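Local coordinates for transcription elongation factor Spt4 (Methanocaldococcus jannaschii, PDB 3LPE), which stimulates transcription elongation as the small zinc-binding partner of Spt5, with which it forms a heterodimer, at residues M1-N12 and C16-L30. Numbering follows the deposited sequence.
Sequences MRACLKCKYLTN and CPICHSPTSENWIGL. With ZN (zinc ion), chain I.
Two CxxC loops close on one zinc ion in this zinc-ribbon site: Cys4 and Cys7 from 1-12 meet Cys16 and Cys19 from 16-30, every SG lying 2.3 to 2.4 Å from the metal. Beyond the metal, strand 2-4 pairs antiparallel with the start of strand 23-33; Ala3 and Ser24 exchange N-H to O bonds of 2.8 Å, and Leu5 N reaches Pro22 O. Arg2 grips Thr23 side-on: NE donates to OG1 at 2.7 Å, in the guanidinium plane, while NH2 reaches the carbonyl O at 2.9 Å from above the carbonyl plane. A methionine in place of Arg2 would probably leave Thr23 O without this donor and OG1 relying on its bond to Asp13 O. At the far end, the Trp27 indole bonds edge-on through NE1 to Met1 O (2.9 Å, 163°), and Leu10 CD2 sits over its six-membered ring, 3.7 Å from the centroid. Trp27 chi1 of 60° sets CG between backbone N and carbonyl carbon, bringing the ring alongside Ala3 CB. Near the metal, Ile18 lies over one face of the Tyr9 ring, its CD1 3.4 Å from CD1 of Tyr9. Paired cysteine loops beside a short antiparallel sheet are characteristic of the zinc beta-ribbon fold.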
# COMPACT_ATOMS: atom_id res chain seq x y z
N MET B 1 9.02 -11.36 8.01
CA MET B 1 8.85 -10.95 6.61
C MET B 1 10.07 -10.17 6.13
O MET B 1 10.61 -9.32 6.85
CB MET B 1 7.59 -10.09 6.47
CG MET B 1 7.25 -9.70 5.04
SD MET B 1 6.71 -11.10 4.04
CE MET B 1 5.42 -11.84 5.04
N ARG B 2 10.50 -10.47 4.90
CA ARG B 2 11.69 -9.90 4.32
C ARG B 2 11.31 -9.16 3.06
O ARG B 2 10.20 -9.30 2.57
CB ARG B 2 12.71 -10.99 4.01
CG ARG B 2 12.98 -11.97 5.18
CD ARG B 2 13.79 -13.19 4.71
NE ARG B 2 15.15 -12.83 4.35
CZ ARG B 2 16.18 -12.85 5.20
NH1 ARG B 2 15.99 -13.21 6.46
NH2 ARG B 2 17.39 -12.52 4.79
N ALA B 3 12.23 -8.35 2.54
CA ALA B 3 11.97 -7.59 1.33
C ALA B 3 13.14 -7.76 0.40
O ALA B 3 14.29 -7.76 0.83
CB ALA B 3 11.77 -6.10 1.65
N CYS B 4 12.86 -7.93 -0.89
CA CYS B 4 13.92 -8.01 -1.89
C CYS B 4 14.81 -6.78 -1.84
O CYS B 4 14.33 -5.67 -1.85
CB CYS B 4 13.32 -8.13 -3.31
SG CYS B 4 14.64 -8.25 -4.53
N LEU B 5 16.13 -6.98 -1.81
CA LEU B 5 17.07 -5.85 -1.77
C LEU B 5 17.04 -5.01 -3.04
O LEU B 5 17.41 -3.84 -3.03
CB LEU B 5 18.51 -6.34 -1.53
CG LEU B 5 18.79 -6.88 -0.12
CD1 LEU B 5 20.07 -7.72 -0.11
CD2 LEU B 5 18.87 -5.73 0.90
N LYS B 6 16.57 -5.60 -4.14
CA LYS B 6 16.55 -4.91 -5.43
C LYS B 6 15.19 -4.30 -5.77
O LYS B 6 15.10 -3.14 -6.14
CB LYS B 6 16.98 -5.89 -6.54
CG LYS B 6 17.49 -5.22 -7.80
CD LYS B 6 17.88 -6.24 -8.88
CE LYS B 6 19.01 -7.16 -8.41
NZ LYS B 6 19.64 -7.90 -9.55
N CYS B 7 14.13 -5.09 -5.65
CA CYS B 7 12.81 -4.64 -6.10
C CYS B 7 11.84 -4.48 -4.94
O CYS B 7 10.72 -4.08 -5.15
CB CYS B 7 12.21 -5.57 -7.17
SG CYS B 7 11.48 -7.15 -6.57
N LYS B 8 12.29 -4.81 -3.73
CA LYS B 8 11.49 -4.52 -2.51
C LYS B 8 10.25 -5.39 -2.31
O LYS B 8 9.48 -5.21 -1.35
CB LYS B 8 11.13 -3.02 -2.44
CG LYS B 8 12.35 -2.13 -2.29
CD LYS B 8 12.00 -0.65 -2.15
CE LYS B 8 11.68 -0.02 -3.49
NZ LYS B 8 11.92 1.46 -3.46
N TYR B 9 10.06 -6.37 -3.19
CA TYR B 9 8.98 -7.33 -3.03
C TYR B 9 9.06 -8.01 -1.65
O TYR B 9 10.13 -8.44 -1.21
CB TYR B 9 9.05 -8.40 -4.10
CG TYR B 9 7.89 -9.36 -4.15
CD1 TYR B 9 6.71 -9.02 -4.80
CD2 TYR B 9 8.00 -10.63 -3.61
CE1 TYR B 9 5.65 -9.93 -4.87
CE2 TYR B 9 6.96 -11.54 -3.67
CZ TYR B 9 5.79 -11.19 -4.31
OH TYR B 9 4.77 -12.12 -4.38
N LEU B 10 7.91 -8.11 -0.99
CA LEU B 10 7.89 -8.66 0.37
C LEU B 10 7.60 -10.14 0.37
O LEU B 10 6.65 -10.57 -0.27
CB LEU B 10 6.83 -7.95 1.20
CG LEU B 10 7.14 -6.48 1.47
CD1 LEU B 10 5.92 -5.90 2.18
CD2 LEU B 10 8.32 -6.38 2.40
N THR B 11 8.39 -10.90 1.12
CA THR B 11 8.25 -12.36 1.19
C THR B 11 8.98 -12.95 2.40
O THR B 11 9.92 -12.35 2.95
CB THR B 11 8.78 -13.02 -0.11
OG1 THR B 11 8.64 -14.44 -0.01
CG2 THR B 11 10.24 -12.69 -0.32
N ASN B 12 8.56 -14.14 2.83
CA ASN B 12 9.30 -14.86 3.85
C ASN B 12 10.52 -15.52 3.28
O ASN B 12 11.44 -15.89 4.00
CB ASN B 12 8.41 -15.86 4.59
CG ASN B 12 7.34 -15.17 5.43
OD1 ASN B 12 7.62 -14.19 6.12
ND2 ASN B 12 6.11 -15.67 5.36
N CYS B 16 14.15 -13.51 -3.73
CA CYS B 16 12.99 -12.89 -4.33
C CYS B 16 12.45 -13.74 -5.47
O CYS B 16 13.21 -14.13 -6.36
CB CYS B 16 13.36 -11.51 -4.86
SG CYS B 16 12.01 -10.63 -5.66
N PRO B 17 11.15 -14.03 -5.43
CA PRO B 17 10.50 -14.86 -6.46
C PRO B 17 10.42 -14.13 -7.81
O PRO B 17 10.22 -14.76 -8.86
CB PRO B 17 9.09 -15.10 -5.90
CG PRO B 17 9.11 -14.59 -4.49
CD PRO B 17 10.21 -13.59 -4.39
N ILE B 18 10.57 -12.82 -7.79
CA ILE B 18 10.54 -12.06 -9.03
C ILE B 18 11.90 -12.00 -9.69
O ILE B 18 12.05 -12.40 -10.85
CB ILE B 18 10.02 -10.62 -8.81
CG1 ILE B 18 8.60 -10.64 -8.26
CG2 ILE B 18 10.05 -9.84 -10.14
CD1 ILE B 18 8.05 -9.25 -7.93
N CYS B 19 12.90 -11.51 -8.97
CA CYS B 19 14.19 -11.15 -9.58
C CYS B 19 15.39 -11.94 -9.04
O CYS B 19 16.54 -11.70 -9.44
CB CYS B 19 14.43 -9.64 -9.45
SG CYS B 19 14.95 -9.12 -7.77
N HIS B 20 15.14 -12.89 -8.16
CA HIS B 20 16.17 -13.80 -7.65
C HIS B 20 17.23 -13.17 -6.75
O HIS B 20 18.20 -13.82 -6.38
CB HIS B 20 16.84 -14.56 -8.82
CG HIS B 20 15.87 -14.99 -9.87
ND1 HIS B 20 15.70 -14.30 -11.05
CD2 HIS B 20 14.99 -16.02 -9.90
CE1 HIS B 20 14.77 -14.90 -11.78
NE2 HIS B 20 14.32 -15.94 -11.10
N SER B 21 17.04 -11.92 -6.36
CA SER B 21 18.04 -11.30 -5.50
C SER B 21 17.78 -11.69 -4.03
O SER B 21 16.72 -12.20 -3.69
CB SER B 21 18.06 -9.78 -5.72
OG SER B 21 17.45 -9.09 -4.65
N PRO B 22 18.78 -11.50 -3.15
CA PRO B 22 18.60 -11.77 -1.72
C PRO B 22 17.54 -10.86 -1.12
O PRO B 22 17.34 -9.78 -1.63
CB PRO B 22 19.98 -11.42 -1.13
CG PRO B 22 20.92 -11.43 -2.26
CD PRO B 22 20.14 -11.04 -3.47
N THR B 23 16.88 -11.30 -0.06
CA THR B 23 15.90 -10.47 0.63
C THR B 23 16.47 -10.13 2.00
O THR B 23 17.41 -10.77 2.45
CB THR B 23 14.58 -11.22 0.84
OG1 THR B 23 14.80 -12.34 1.71
CG2 THR B 23 14.03 -11.70 -0.48
N SER B 24 15.90 -9.11 2.65
CA SER B 24 16.39 -8.65 3.93
C SER B 24 15.24 -8.34 4.88
O SER B 24 14.18 -7.89 4.46
CB SER B 24 17.23 -7.38 3.75
OG SER B 24 17.67 -6.86 5.00
N GLU B 25 15.45 -8.58 6.17
CA GLU B 25 14.44 -8.24 7.16
C GLU B 25 14.42 -6.74 7.44
O GLU B 25 13.49 -6.22 8.04
CB GLU B 25 14.70 -9.00 8.46
CG GLU B 25 14.20 -10.43 8.41
CD GLU B 25 14.40 -11.16 9.71
OE1 GLU B 25 15.52 -11.09 10.26
OE2 GLU B 25 13.44 -11.80 10.19
N ASN B 26 15.45 -6.04 6.98
CA ASN B 26 15.60 -4.63 7.31
C ASN B 26 14.95 -3.72 6.26
O ASN B 26 15.62 -3.15 5.41
CB ASN B 26 17.09 -4.30 7.49
CG ASN B 26 17.31 -3.01 8.25
OD1 ASN B 26 16.36 -2.31 8.61
ND2 ASN B 26 18.58 -2.69 8.50
N TRP B 27 13.63 -3.60 6.35
CA TRP B 27 12.86 -2.85 5.37
C TRP B 27 11.85 -1.96 6.08
O TRP B 27 11.49 -2.20 7.24
CB TRP B 27 12.14 -3.79 4.39
CG TRP B 27 11.17 -4.76 5.03
CD1 TRP B 27 11.44 -6.01 5.48
CD2 TRP B 27 9.77 -4.54 5.29
NE1 TRP B 27 10.32 -6.58 6.01
CE2 TRP B 27 9.27 -5.70 5.90
CE3 TRP B 27 8.89 -3.47 5.07
CZ2 TRP B 27 7.94 -5.83 6.29
CZ3 TRP B 27 7.57 -3.60 5.46
CH2 TRP B 27 7.10 -4.77 6.06
N ILE B 28 11.41 -0.94 5.37
CA ILE B 28 10.54 0.11 5.90
C ILE B 28 9.48 0.52 4.90
O ILE B 28 9.76 0.69 3.73
CB ILE B 28 11.38 1.35 6.27
CG1 ILE B 28 12.17 1.06 7.55
CG2 ILE B 28 10.50 2.57 6.47
CD1 ILE B 28 11.31 0.46 8.64
N GLY B 29 8.25 0.70 5.39
CA GLY B 29 7.18 1.22 4.59
C GLY B 29 6.47 0.09 3.90
O GLY B 29 7.06 -0.95 3.71
N LEU B 30 5.21 0.29 3.53
CA LEU B 30 4.42 -0.76 2.89
C LEU B 30 3.59 -0.20 1.74
O LEU B 30 2.84 0.77 1.91
CB LEU B 30 3.52 -1.45 3.91
CG LEU B 30 2.47 -2.44 3.39
CD1 LEU B 30 3.16 -3.56 2.64
CD2 LEU B 30 1.67 -3.01 4.57
ZN ZN I . 13.16 -8.71 -6.30
O HOH W 1 11.09 -12.61 8.20